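Extracellular solute-binding protein, family 1 (Bifidobacterium longum subsp. infantis, PDB 6FTH) probably binds human milk oligosaccharides outside the cell and delivers them to an ABC transporter for import. Local coordinates at residues His441-Pro444 with Val445-Tyr448; Cys495-Leu498 with Asp499-Gly502; Val169-Thr172 with Trp173-Glu177. All blocks are in the same frame, centred on the assembly; numbering follows the deposited sequence.

How the interactions relate
From the N terminus, interaction 3 comes first: residues 169-177 turn the chain from the loop after helix 159-165 into helix 173-185, beside strand 154-158. Interaction 1 follows, closing a tight turn at 443-447 in the loop between helices 436-439 and 457-484 and fastening it to the 239-240 turn. Interaction 2 is last, joining helices 487-500 and 503-518 at a short junction packed on helix 457-484. All three are local and in series; none nests in or crosses another. Interactions 1 and 3 come nearest, about 10 Å between closest atoms, while the centres of 2 and 3 lie 34 Å apart.

Interaction 1 of 3, residues His441-Pro444 with Val445-Tyr448; sequences HFDP and VKDY
Asp443 and Asp447 are joined by a backbone bond and a side-chain bond in a local turn contact that folds the surface loop between helices 436-439 and 457-484 into a compact shape. With CG of Asp443 anti to the backbone N (chi1 -176°), OD1 is brought to the N-H groups of the second and third residues onward, Val445 and Lys446, and takes both. Val445 N comes to Asp443 OD1 on the anti side, at 2.9 Å and not far from the carboxylate plane, whereas Lys446 N, also 2.9 Å from that OD1, arrives from above the plane. The backbone closes the same turn, Asp447 N donating to Asp443 O at 2.9 Å. Asp447 then reaches back: its OD2 accepts from Asp443 N at 2.8 Å, an almost straight bond (177° at the hydrogen) that meets OD2 on the anti side but tilted well out of the carboxylate plane. The other oxygen of Asp447, OD1, takes the N-H of Asn239, and since Lys446 also bonds by its backbone to Gly240, the turn is fastened to the one linking strands 235-238 and 241-244. Aspartate suits both places because its short arm brings an acceptor to nearby N-H groups. Pro444 suits the second position of the turn, where its ring restrains phi and no N-H is called for. The aliphatic part of Lys446 crosses the Asp443 carboxylate, CE lying 3.8 Å from OD2. The Phe442 and Tyr448 side chains lie next to each other, pointing the same way and both touching Val223, with Phe442 CE1 4.2 Å from Tyr448 CB; the Tyr448 hydroxyl goes on to Asp451. Asp443 OD1 on the N-H groups of Val445 and Lys446, with Asp443 O on that of Asp447, makes an Asx motif, here within a loop.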
ATOM      1  N   HIS A 441      20.019  -1.760   4.232  1.00  9.63           N
ATOM      2  CA  HIS A 441      20.665  -1.032   5.316  1.00 12.16           C
ATOM      3  C   HIS A 441      19.862  -1.050   6.610  1.00 14.47           C
ATOM      4  O   HIS A 441      20.223  -0.328   7.548  1.00 17.85           O
ATOM      5  CB  HIS A 441      20.878   0.411   4.885  1.00 12.57           C
ATOM      6  CG  HIS A 441      21.761   0.552   3.683  1.00 11.40           C
ATOM      7  ND1 HIS A 441      21.922   1.749   3.024  1.00 11.99           N
ATOM      8  CD2 HIS A 441      22.563  -0.340   3.048  1.00 12.85           C
ATOM      9  CE1 HIS A 441      22.752   1.584   2.013  1.00 11.02           C
ATOM     10  NE2 HIS A 441      23.163   0.329   2.008  1.00 11.25           N
ATOM     11  N   PHE A 442      18.755  -1.782   6.662  1.00 11.36           N
ATOM     12  CA  PHE A 442      17.975  -1.893   7.889  1.00 10.26           C
ATOM     13  C   PHE A 442      17.510  -3.328   8.104  1.00 10.54           C
ATOM     14  O   PHE A 442      17.358  -4.110   7.151  1.00 11.56           O
ATOM     15  CB  PHE A 442      16.779  -0.923   7.927  1.00 13.08           C
ATOM     16  CG  PHE A 442      15.643  -1.298   7.020  1.00 11.60           C
ATOM     17  CD1 PHE A 442      14.650  -2.150   7.452  1.00 11.31           C
ATOM     18  CD2 PHE A 442      15.544  -0.772   5.746  1.00 12.76           C
ATOM     19  CE1 PHE A 442      13.580  -2.488   6.638  1.00 12.25           C
ATOM     20  CE2 PHE A 442      14.486  -1.083   4.942  1.00 11.38           C
ATOM     21  CZ  PHE A 442      13.504  -1.950   5.365  1.00 11.94           C
ATOM     22  N   ASP A 443      17.278  -3.665   9.359  1.00 10.99           N
ATOM     23  CA  ASP A 443      16.796  -4.979   9.735  1.00 11.81           C
ATOM     24  C   ASP A 443      15.272  -4.987   9.693  1.00 11.70           C
ATOM     25  O   ASP A 443      14.635  -4.108  10.285  1.00 11.56           O
ATOM     26  CB  ASP A 443      17.293  -5.326  11.136  1.00 10.89           C
ATOM     27  CG  ASP A 443      16.910  -6.707  11.555  1.00 11.85           C
ATOM     28  OD1 ASP A 443      15.710  -6.989  11.753  1.00 13.64           O
ATOM     29  OD2 ASP A 443      17.844  -7.540  11.715  1.00 16.51           O
ATOM     30  N   PRO A 444      14.641  -5.922   8.974  1.00 10.13           N
ATOM     31  CA  PRO A 444      13.193  -5.821   8.748  1.00 12.96           C
ATOM     32  C   PRO A 444      12.350  -6.139   9.961  1.00 11.27           C
ATOM     33  O   PRO A 444      11.121  -5.942   9.918  1.00 12.53           O
ATOM     34  CB  PRO A 444      12.941  -6.815   7.613  1.00 17.47           C
ATOM     35  CG  PRO A 444      14.056  -7.746   7.687  1.00 16.55           C
ATOM     36  CD  PRO A 444      15.250  -7.031   8.235  1.00 13.52           C
ATOM     37  N   VAL A 445      12.962  -6.636  11.039  1.00 10.81           N
ATOM     38  CA  VAL A 445      12.277  -6.834  12.308  1.00 12.17           C
ATOM     39  C   VAL A 445      12.663  -5.784  13.340  1.00 12.80           C
ATOM     40  O   VAL A 445      11.795  -5.262  14.038  1.00 13.88           O
ATOM     41  CB  VAL A 445      12.541  -8.248  12.851  1.00 14.12           C
ATOM     42  CG1 VAL A 445      11.910  -8.406  14.221  1.00 18.18           C
ATOM     43  CG2 VAL A 445      12.031  -9.286  11.898  1.00 17.05           C
ATOM     44  N   LYS A 446      13.949  -5.450  13.449  1.00 11.20           N
ATOM     45  CA  LYS A 446      14.410  -4.550  14.501  1.00 12.89           C
ATOM     46  C   LYS A 446      14.276  -3.077  14.128  1.00 10.44           C
ATOM     47  O   LYS A 446      14.176  -2.233  15.028  1.00 11.03           O
ATOM     48  CB  LYS A 446      15.852  -4.875  14.905  1.00 13.76           C
ATOM     49  CG  LYS A 446      15.945  -6.309  15.434  1.00 18.55           C
ATOM     50  CD  LYS A 446      17.178  -6.570  16.268  1.00 22.74           C
ATOM     51  CE  LYS A 446      18.385  -6.703  15.408  1.00 25.04           C
ATOM     52  NZ  LYS A 446      19.605  -6.698  16.300  1.00 30.80           N
ATOM     53  N   ASP A 447      14.211  -2.748  12.822  1.00 11.38           N
ATOM     54  CA  ASP A 447      14.209  -1.366  12.355  1.00 11.25           C
ATOM     55  C   ASP A 447      12.933  -1.025  11.584  1.00 10.92           C
ATOM     56  O   ASP A 447      12.918  -0.059  10.807  1.00 11.35           O
ATOM     57  CB  ASP A 447      15.438  -1.076  11.480  1.00 10.01           C
ATOM     58  CG  ASP A 447      16.752  -1.381  12.165  1.00 12.37           C
ATOM     59  OD1 ASP A 447      16.857  -1.160  13.381  1.00 13.23           O
ATOM     60  OD2 ASP A 447      17.700  -1.806  11.469  1.00 12.78           O
ATOM     61  N   TYR A 448      11.882  -1.810  11.781  1.00 10.70           N
ATOM     62  CA  TYR A 448      10.627  -1.671  11.051  1.00 10.53           C
ATOM     63  C   TYR A 448       9.571  -2.372  11.883  1.00 12.48           C
ATOM     64  O   TYR A 448       9.783  -3.518  12.296  1.00 13.60           O
ATOM     65  CB  TYR A 448      10.754  -2.365   9.676  1.00 13.92           C
ATOM     66  CG  TYR A 448       9.541  -2.266   8.775  1.00 11.78           C
ATOM     67  CD1 TYR A 448       9.389  -1.194   7.932  1.00 10.82           C
ATOM     68  CD2 TYR A 448       8.574  -3.270   8.750  1.00 14.31           C
ATOM     69  CE1 TYR A 448       8.282  -1.099   7.096  1.00 12.05           C
ATOM     70  CE2 TYR A 448       7.486  -3.192   7.900  1.00 13.50           C
ATOM     71  CZ  TYR A 448       7.360  -2.095   7.098  1.00 13.95           C
ATOM     72  OH  TYR A 448       6.251  -2.001   6.277  1.00 14.15           O
TER

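Interaction 2 of 3, residues Cys495-Leu498 with Asp499-Gly502; sequences CKQL and DSLG
Gly502, curled round close to the carbonyl oxygen of Leu498, is at once the C-prime residue of the Schellman motif that ends helix 487-500 and the N-cap of helix 503-518, so the two helices meet with hardly any linker. Its phi is positive, 99°, a conformation suited to glycine, which has no CB to meet the preceding carbonyl oxygen. The motif is completed by two backbone bonds, Leu503 N to Leu498 O and Gly502 N to Asp499 O. Just before it, the backbone N-H groups of Asp499 and Ser500 still make regular helical bonds: Asp499 N donates to Cys495 O at 3.1 Å, and Ser500 N to Lys496 O at 2.9 Å. At Leu501 this pattern frays. Its N-H is divided between two weak bonds, 3.1 Å to Gln497 O and 3.0 Å to Leu498 O. Ser500 bends its hydroxyl back onto the same Gln497 carbonyl, in a short bond of 2.6 Å from OG to Gln497 O. OG sits between its own backbone N and carbonyl carbon (chi1 80°), the rotamer that turns a helical serine toward the preceding turn. The donor approaches Gln497 O well off the carbonyl axis, at a C=O...OG angle of 126°, and somewhat tilted from the carbonyl plane. The Asp499 carboxylate reaches across the joint to Gln504, while Leu498 and Leu501 give their apolar chains to Val473 on helix 457-484. Serine thus supplies a hydroxyl and glycine a backbone turn, and between them the carbonyls of Gln497, Leu498 and Asp499 still receive donors where the helix stops.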
ATOM      1  N   CYS A 495       5.351  19.843  20.173  1.00 14.79           N
ATOM      2  CA  CYS A 495       5.706  18.564  20.782  1.00 14.45           C
ATOM      3  C   CYS A 495       4.939  18.368  22.084  1.00 14.24           C
ATOM      4  O   CYS A 495       4.387  17.295  22.337  1.00 16.23           O
ATOM      5  CB  CYS A 495       7.214  18.496  21.024  1.00 16.16           C
ATOM      6  SG  CYS A 495       8.200  18.307  19.506  1.00 16.74           S
ATOM      7  N   LYS A 496       4.849  19.415  22.893  1.00 15.03           N
ATOM      8  CA  LYS A 496       4.078  19.298  24.124  1.00 16.60           C
ATOM      9  C   LYS A 496       2.603  19.082  23.826  1.00 14.91           C
ATOM     10  O   LYS A 496       1.918  18.336  24.530  1.00 15.81           O
ATOM     11  CB  LYS A 496       4.284  20.554  24.962  1.00 18.94           C
ATOM     12  CG  LYS A 496       5.687  20.713  25.479  1.00 20.44           C
ATOM     13  CD  LYS A 496       5.838  22.098  26.098  1.00 23.14           C
ATOM     14  CE  LYS A 496       6.899  22.132  27.171  1.00 29.21           C
ATOM     15  NZ  LYS A 496       8.254  21.974  26.616  1.00 36.69           N
ATOM     16  N   GLN A 497       2.092  19.724  22.778  1.00 13.26           N
ATOM     17  CA  GLN A 497       0.694  19.537  22.422  1.00 14.28           C
ATOM     18  C   GLN A 497       0.406  18.087  22.044  1.00 14.07           C
ATOM     19  O   GLN A 497      -0.612  17.521  22.459  1.00 14.11           O
ATOM     20  CB  GLN A 497       0.275  20.503  21.297  1.00 15.10           C
ATOM     21  CG  GLN A 497      -1.208  20.469  20.974  1.00 16.37           C
ATOM     22  CD  GLN A 497      -1.629  21.532  19.974  1.00 24.27           C
ATOM     23  OE1 GLN A 497      -0.799  22.175  19.341  1.00 28.34           O
ATOM     24  NE2 GLN A 497      -2.925  21.726  19.844  1.00 28.19           N
ATOM     25  N   LEU A 498       1.282  17.458  21.244  1.00 13.22           N
ATOM     26  CA  LEU A 498       1.037  16.067  20.860  1.00 13.22           C
ATOM     27  C   LEU A 498       1.071  15.151  22.075  1.00 11.01           C
ATOM     28  O   LEU A 498       0.259  14.225  22.190  1.00 12.85           O
ATOM     29  CB  LEU A 498       2.057  15.599  19.813  1.00 14.19           C
ATOM     30  CG  LEU A 498       2.041  16.383  18.483  1.00 13.32           C
ATOM     31  CD1 LEU A 498       2.829  15.589  17.416  1.00 15.23           C
ATOM     32  CD2 LEU A 498       0.618  16.672  17.984  1.00 15.29           C
ATOM     33  N   ASP A 499       1.982  15.424  23.002  1.00 14.32           N
ATOM     34  CA  ASP A 499       2.031  14.663  24.255  1.00 16.32           C
ATOM     35  C   ASP A 499       0.727  14.811  25.028  1.00 17.64           C
ATOM     36  O   ASP A 499       0.187  13.825  25.541  1.00 15.98           O
ATOM     37  CB  ASP A 499       3.207  15.137  25.106  1.00 16.22           C
ATOM     38  CG  ASP A 499       4.556  14.625  24.598  1.00 19.93           C
ATOM     39  OD1 ASP A 499       4.577  13.876  23.605  1.00 21.06           O
ATOM     40  OD2 ASP A 499       5.591  14.983  25.199  1.00 24.95           O
ATOM     41  N   SER A 500       0.172  16.028  25.074  1.00 14.90           N
ATOM     42  CA  SER A 500      -1.097  16.249  25.760  1.00 15.82           C
ATOM     43  C   SER A 500      -2.247  15.495  25.112  1.00 18.38           C
ATOM     44  O   SER A 500      -3.258  15.243  25.772  1.00 15.95           O
ATOM     45  CB  SER A 500      -1.423  17.744  25.779  1.00 18.44           C
ATOM     46  OG  SER A 500      -1.973  18.189  24.550  1.00 24.51           O
ATOM     47  N   LEU A 501      -2.111  15.120  23.841  1.00 14.73           N
ATOM     48  CA  LEU A 501      -3.103  14.369  23.097  1.00 15.17           C
ATOM     49  C   LEU A 501      -2.849  12.865  23.114  1.00 14.11           C
ATOM     50  O   LEU A 501      -3.565  12.110  22.452  1.00 16.79           O
ATOM     51  CB  LEU A 501      -3.182  14.917  21.655  1.00 14.56           C
ATOM     52  CG  LEU A 501      -3.557  16.400  21.543  1.00 13.28           C
ATOM     53  CD1 LEU A 501      -3.453  16.864  20.102  1.00 16.36           C
ATOM     54  CD2 LEU A 501      -4.995  16.597  22.042  1.00 15.90           C
ATOM     55  N   GLY A 502      -1.857  12.409  23.881  1.00 14.20           N
ATOM     56  CA  GLY A 502      -1.640  10.992  24.085  1.00 13.15           C
ATOM     57  C   GLY A 502      -0.555  10.364  23.233  1.00 12.89           C
ATOM     58  O   GLY A 502      -0.487   9.139  23.178  1.00 14.85           O
TER

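Interaction 3 of 3, residues Val169-Thr172 with Trp173-Glu177; sequences VPTT and WDELE
Side-chain hydrogen bonds tie Thr171 and Thr172 to Glu175 at the start of helix 173-185. Thr172 is the N-cap: its OG1, set between its backbone N and carbonyl carbon (chi1 67°), accepts from Glu175 N at 3.0 Å in a nearly straight bond. Glu175, extended beyond CG, answers in the reverse direction, but to the residue before the cap. Its OE1 takes Thr171 N at 2.8 Å, nearly along the C-O axis, and Thr171 OG1 at 3.0 Å from above the carboxylate plane. A water donates to this same OE1 and to Val169 O, carrying the network further back. In the backbone, the helical bond from Leu176 N to Thr172 O (2.9 Å) starts the first turn.

Among the apolar contacts, Pro170 lays CB against the backbone at Leu176 and brings CG to 4.1 Å from Leu176 CD1, the two side chains crossing at a slant. Pro170 also touches Ile157, and Leu176 touches Met155, both on strand 154-158. Trp173 packs outside the contact, stacking on Tyr257 of helix 249-263 and bonding through NE1 to Ser219.

Thr172 thus makes the N-cap half of a capping box, but the return bond goes to Thr171 N, so the full definition is not met. Three donors on OE1 would probably favour the charged carboxylate, which may also be favoured by the positive end of the helix.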
ATOM      1  N   VAL A 169      23.006  11.934 -11.003  1.00 14.95           N
ATOM      2  CA  VAL A 169      21.920  11.646 -10.054  1.00 16.35           C
ATOM      3  C   VAL A 169      22.327  12.156  -8.674  1.00 13.71           C
ATOM      4  O   VAL A 169      23.445  11.859  -8.207  1.00 15.29           O
ATOM      5  CB  VAL A 169      21.636  10.138 -10.025  1.00 14.06           C
ATOM      6  CG1 VAL A 169      20.745   9.791  -8.834  1.00 18.26           C
ATOM      7  CG2 VAL A 169      20.974   9.729 -11.311  1.00 17.26           C
ATOM      8  N   PRO A 170      21.484  12.918  -7.980  1.00 14.34           N
ATOM      9  CA  PRO A 170      21.893  13.478  -6.684  1.00 13.75           C
ATOM     10  C   PRO A 170      21.877  12.432  -5.583  1.00 13.69           C
ATOM     11  O   PRO A 170      20.979  11.589  -5.525  1.00 13.26           O
ATOM     12  CB  PRO A 170      20.831  14.556  -6.427  1.00 15.50           C
ATOM     13  CG  PRO A 170      19.626  14.046  -7.165  1.00 13.43           C
ATOM     14  CD  PRO A 170      20.168  13.424  -8.404  1.00 13.51           C
ATOM     15  N   THR A 171      22.868  12.519  -4.687  1.00 12.36           N
ATOM     16  CA  THR A 171      22.991  11.568  -3.581  1.00 14.26           C
ATOM     17  C   THR A 171      22.960  12.213  -2.201  1.00 14.91           C
ATOM     18  O   THR A 171      23.072  11.491  -1.212  1.00 13.25           O
ATOM     19  CB  THR A 171      24.262  10.729  -3.688  1.00 15.09           C
ATOM     20  OG1 THR A 171      25.415  11.546  -3.441  1.00 16.67           O
ATOM     21  CG2 THR A 171      24.357  10.048  -5.052  1.00 15.38           C
ATOM     22  N   THR A 172      22.800  13.536  -2.116  1.00 12.87           N
ATOM     23  CA  THR A 172      22.623  14.238  -0.851  1.00 13.89           C
ATOM     24  C   THR A 172      21.534  15.294  -1.044  1.00 14.43           C
ATOM     25  O   THR A 172      21.203  15.677  -2.173  1.00 14.05           O
ATOM     26  CB  THR A 172      23.903  14.987  -0.421  1.00 14.27           C
ATOM     27  OG1 THR A 172      24.138  16.051  -1.362  1.00 16.45           O
ATOM     28  CG2 THR A 172      25.117  14.068  -0.355  1.00 15.43           C
ATOM     29  N   TRP A 173      20.966  15.785   0.067  1.00 12.44           N
ATOM     30  CA  TRP A 173      19.999  16.879  -0.021  1.00 13.25           C
ATOM     31  C   TRP A 173      20.573  18.107  -0.733  1.00 11.62           C
ATOM     32  O   TRP A 173      19.854  18.779  -1.490  1.00 13.79           O
ATOM     33  CB  TRP A 173      19.473  17.271   1.358  1.00 11.75           C
ATOM     34  CG  TRP A 173      18.434  16.329   1.920  1.00 14.31           C
ATOM     35  CD1 TRP A 173      17.954  15.179   1.357  1.00 14.74           C
ATOM     36  CD2 TRP A 173      17.747  16.479   3.167  1.00 12.45           C
ATOM     37  NE1 TRP A 173      17.021  14.593   2.188  1.00 14.41           N
ATOM     38  CE2 TRP A 173      16.861  15.385   3.294  1.00 11.72           C
ATOM     39  CE3 TRP A 173      17.790  17.435   4.178  1.00 13.93           C
ATOM     40  CZ2 TRP A 173      16.035  15.217   4.412  1.00 12.95           C
ATOM     41  CZ3 TRP A 173      16.964  17.278   5.275  1.00 14.90           C
ATOM     42  CH2 TRP A 173      16.113  16.175   5.392  1.00 14.29           C
ATOM     43  N   ASP A 174      21.854  18.422  -0.512  1.00 14.75           N
ATOM     44  CA  ASP A 174      22.449  19.580  -1.201  1.00 15.22           C
ATOM     45  C   ASP A 174      22.520  19.352  -2.707  1.00 15.25           C
ATOM     46  O   ASP A 174      22.230  20.260  -3.497  1.00 15.20           O
ATOM     47  CB  ASP A 174      23.854  19.856  -0.675  1.00 16.68           C
ATOM     48  CG  ASP A 174      23.871  20.610   0.659  1.00 24.50           C
ATOM     49  OD1 ASP A 174      22.805  21.037   1.146  1.00 26.66           O
ATOM     50  OD2 ASP A 174      24.984  20.781   1.209  1.00 31.81           O
ATOM     51  N   GLU A 175      22.955  18.156  -3.124  1.00 13.91           N
ATOM     52  CA  GLU A 175      23.006  17.833  -4.548  1.00 13.85           C
ATOM     53  C   GLU A 175      21.611  17.842  -5.151  1.00 15.01           C
ATOM     54  O   GLU A 175      21.419  18.299  -6.288  1.00 15.40           O
ATOM     55  CB  GLU A 175      23.660  16.461  -4.751  1.00 15.42           C
ATOM     56  CG  GLU A 175      25.162  16.474  -4.531  1.00 14.76           C
ATOM     57  CD  GLU A 175      25.809  15.104  -4.610  1.00 21.60           C
ATOM     58  OE1 GLU A 175      25.115  14.113  -4.922  1.00 19.17           O
ATOM     59  OE2 GLU A 175      27.032  15.026  -4.384  1.00 23.50           O
ATOM     60  N   LEU A 176      20.606  17.371  -4.396  1.00 14.06           N
ATOM     61  CA  LEU A 176      19.239  17.425  -4.903  1.00 11.74           C
ATOM     62  C   LEU A 176      18.782  18.866  -5.112  1.00 13.03           C
ATOM     63  O   LEU A 176      18.170  19.185  -6.142  1.00 14.94           O
ATOM     64  CB  LEU A 176      18.282  16.655  -3.998  1.00 12.99           C
ATOM     65  CG  LEU A 176      16.800  16.738  -4.336  1.00 11.51           C
ATOM     66  CD1 LEU A 176      16.497  16.183  -5.722  1.00 15.74           C
ATOM     67  CD2 LEU A 176      16.009  16.006  -3.255  1.00 12.87           C
ATOM     68  N   GLU A 177      19.058  19.746  -4.145  1.00 14.14           N
ATOM     69  CA  GLU A 177      18.677  21.141  -4.298  1.00 15.48           C
ATOM     70  C   GLU A 177      19.334  21.741  -5.538  1.00 13.57           C
ATOM     71  O   GLU A 177      18.679  22.454  -6.323  1.00 15.78           O
ATOM     72  CB  GLU A 177      19.042  21.924  -3.031  1.00 15.05           C
ATOM     73  CG  GLU A 177      18.593  23.349  -3.088  1.00 16.84           C
ATOM     74  CD  GLU A 177      18.993  24.157  -1.870  1.00 23.43           C
ATOM     75  OE1 GLU A 177      19.745  23.652  -1.005  1.00 23.47           O
ATOM     76  OE2 GLU A 177      18.534  25.313  -1.781  1.00 21.67           O
TER
HETATM   77  O   HOH W   1      26.003  12.862  -7.299  1.00 35.65           O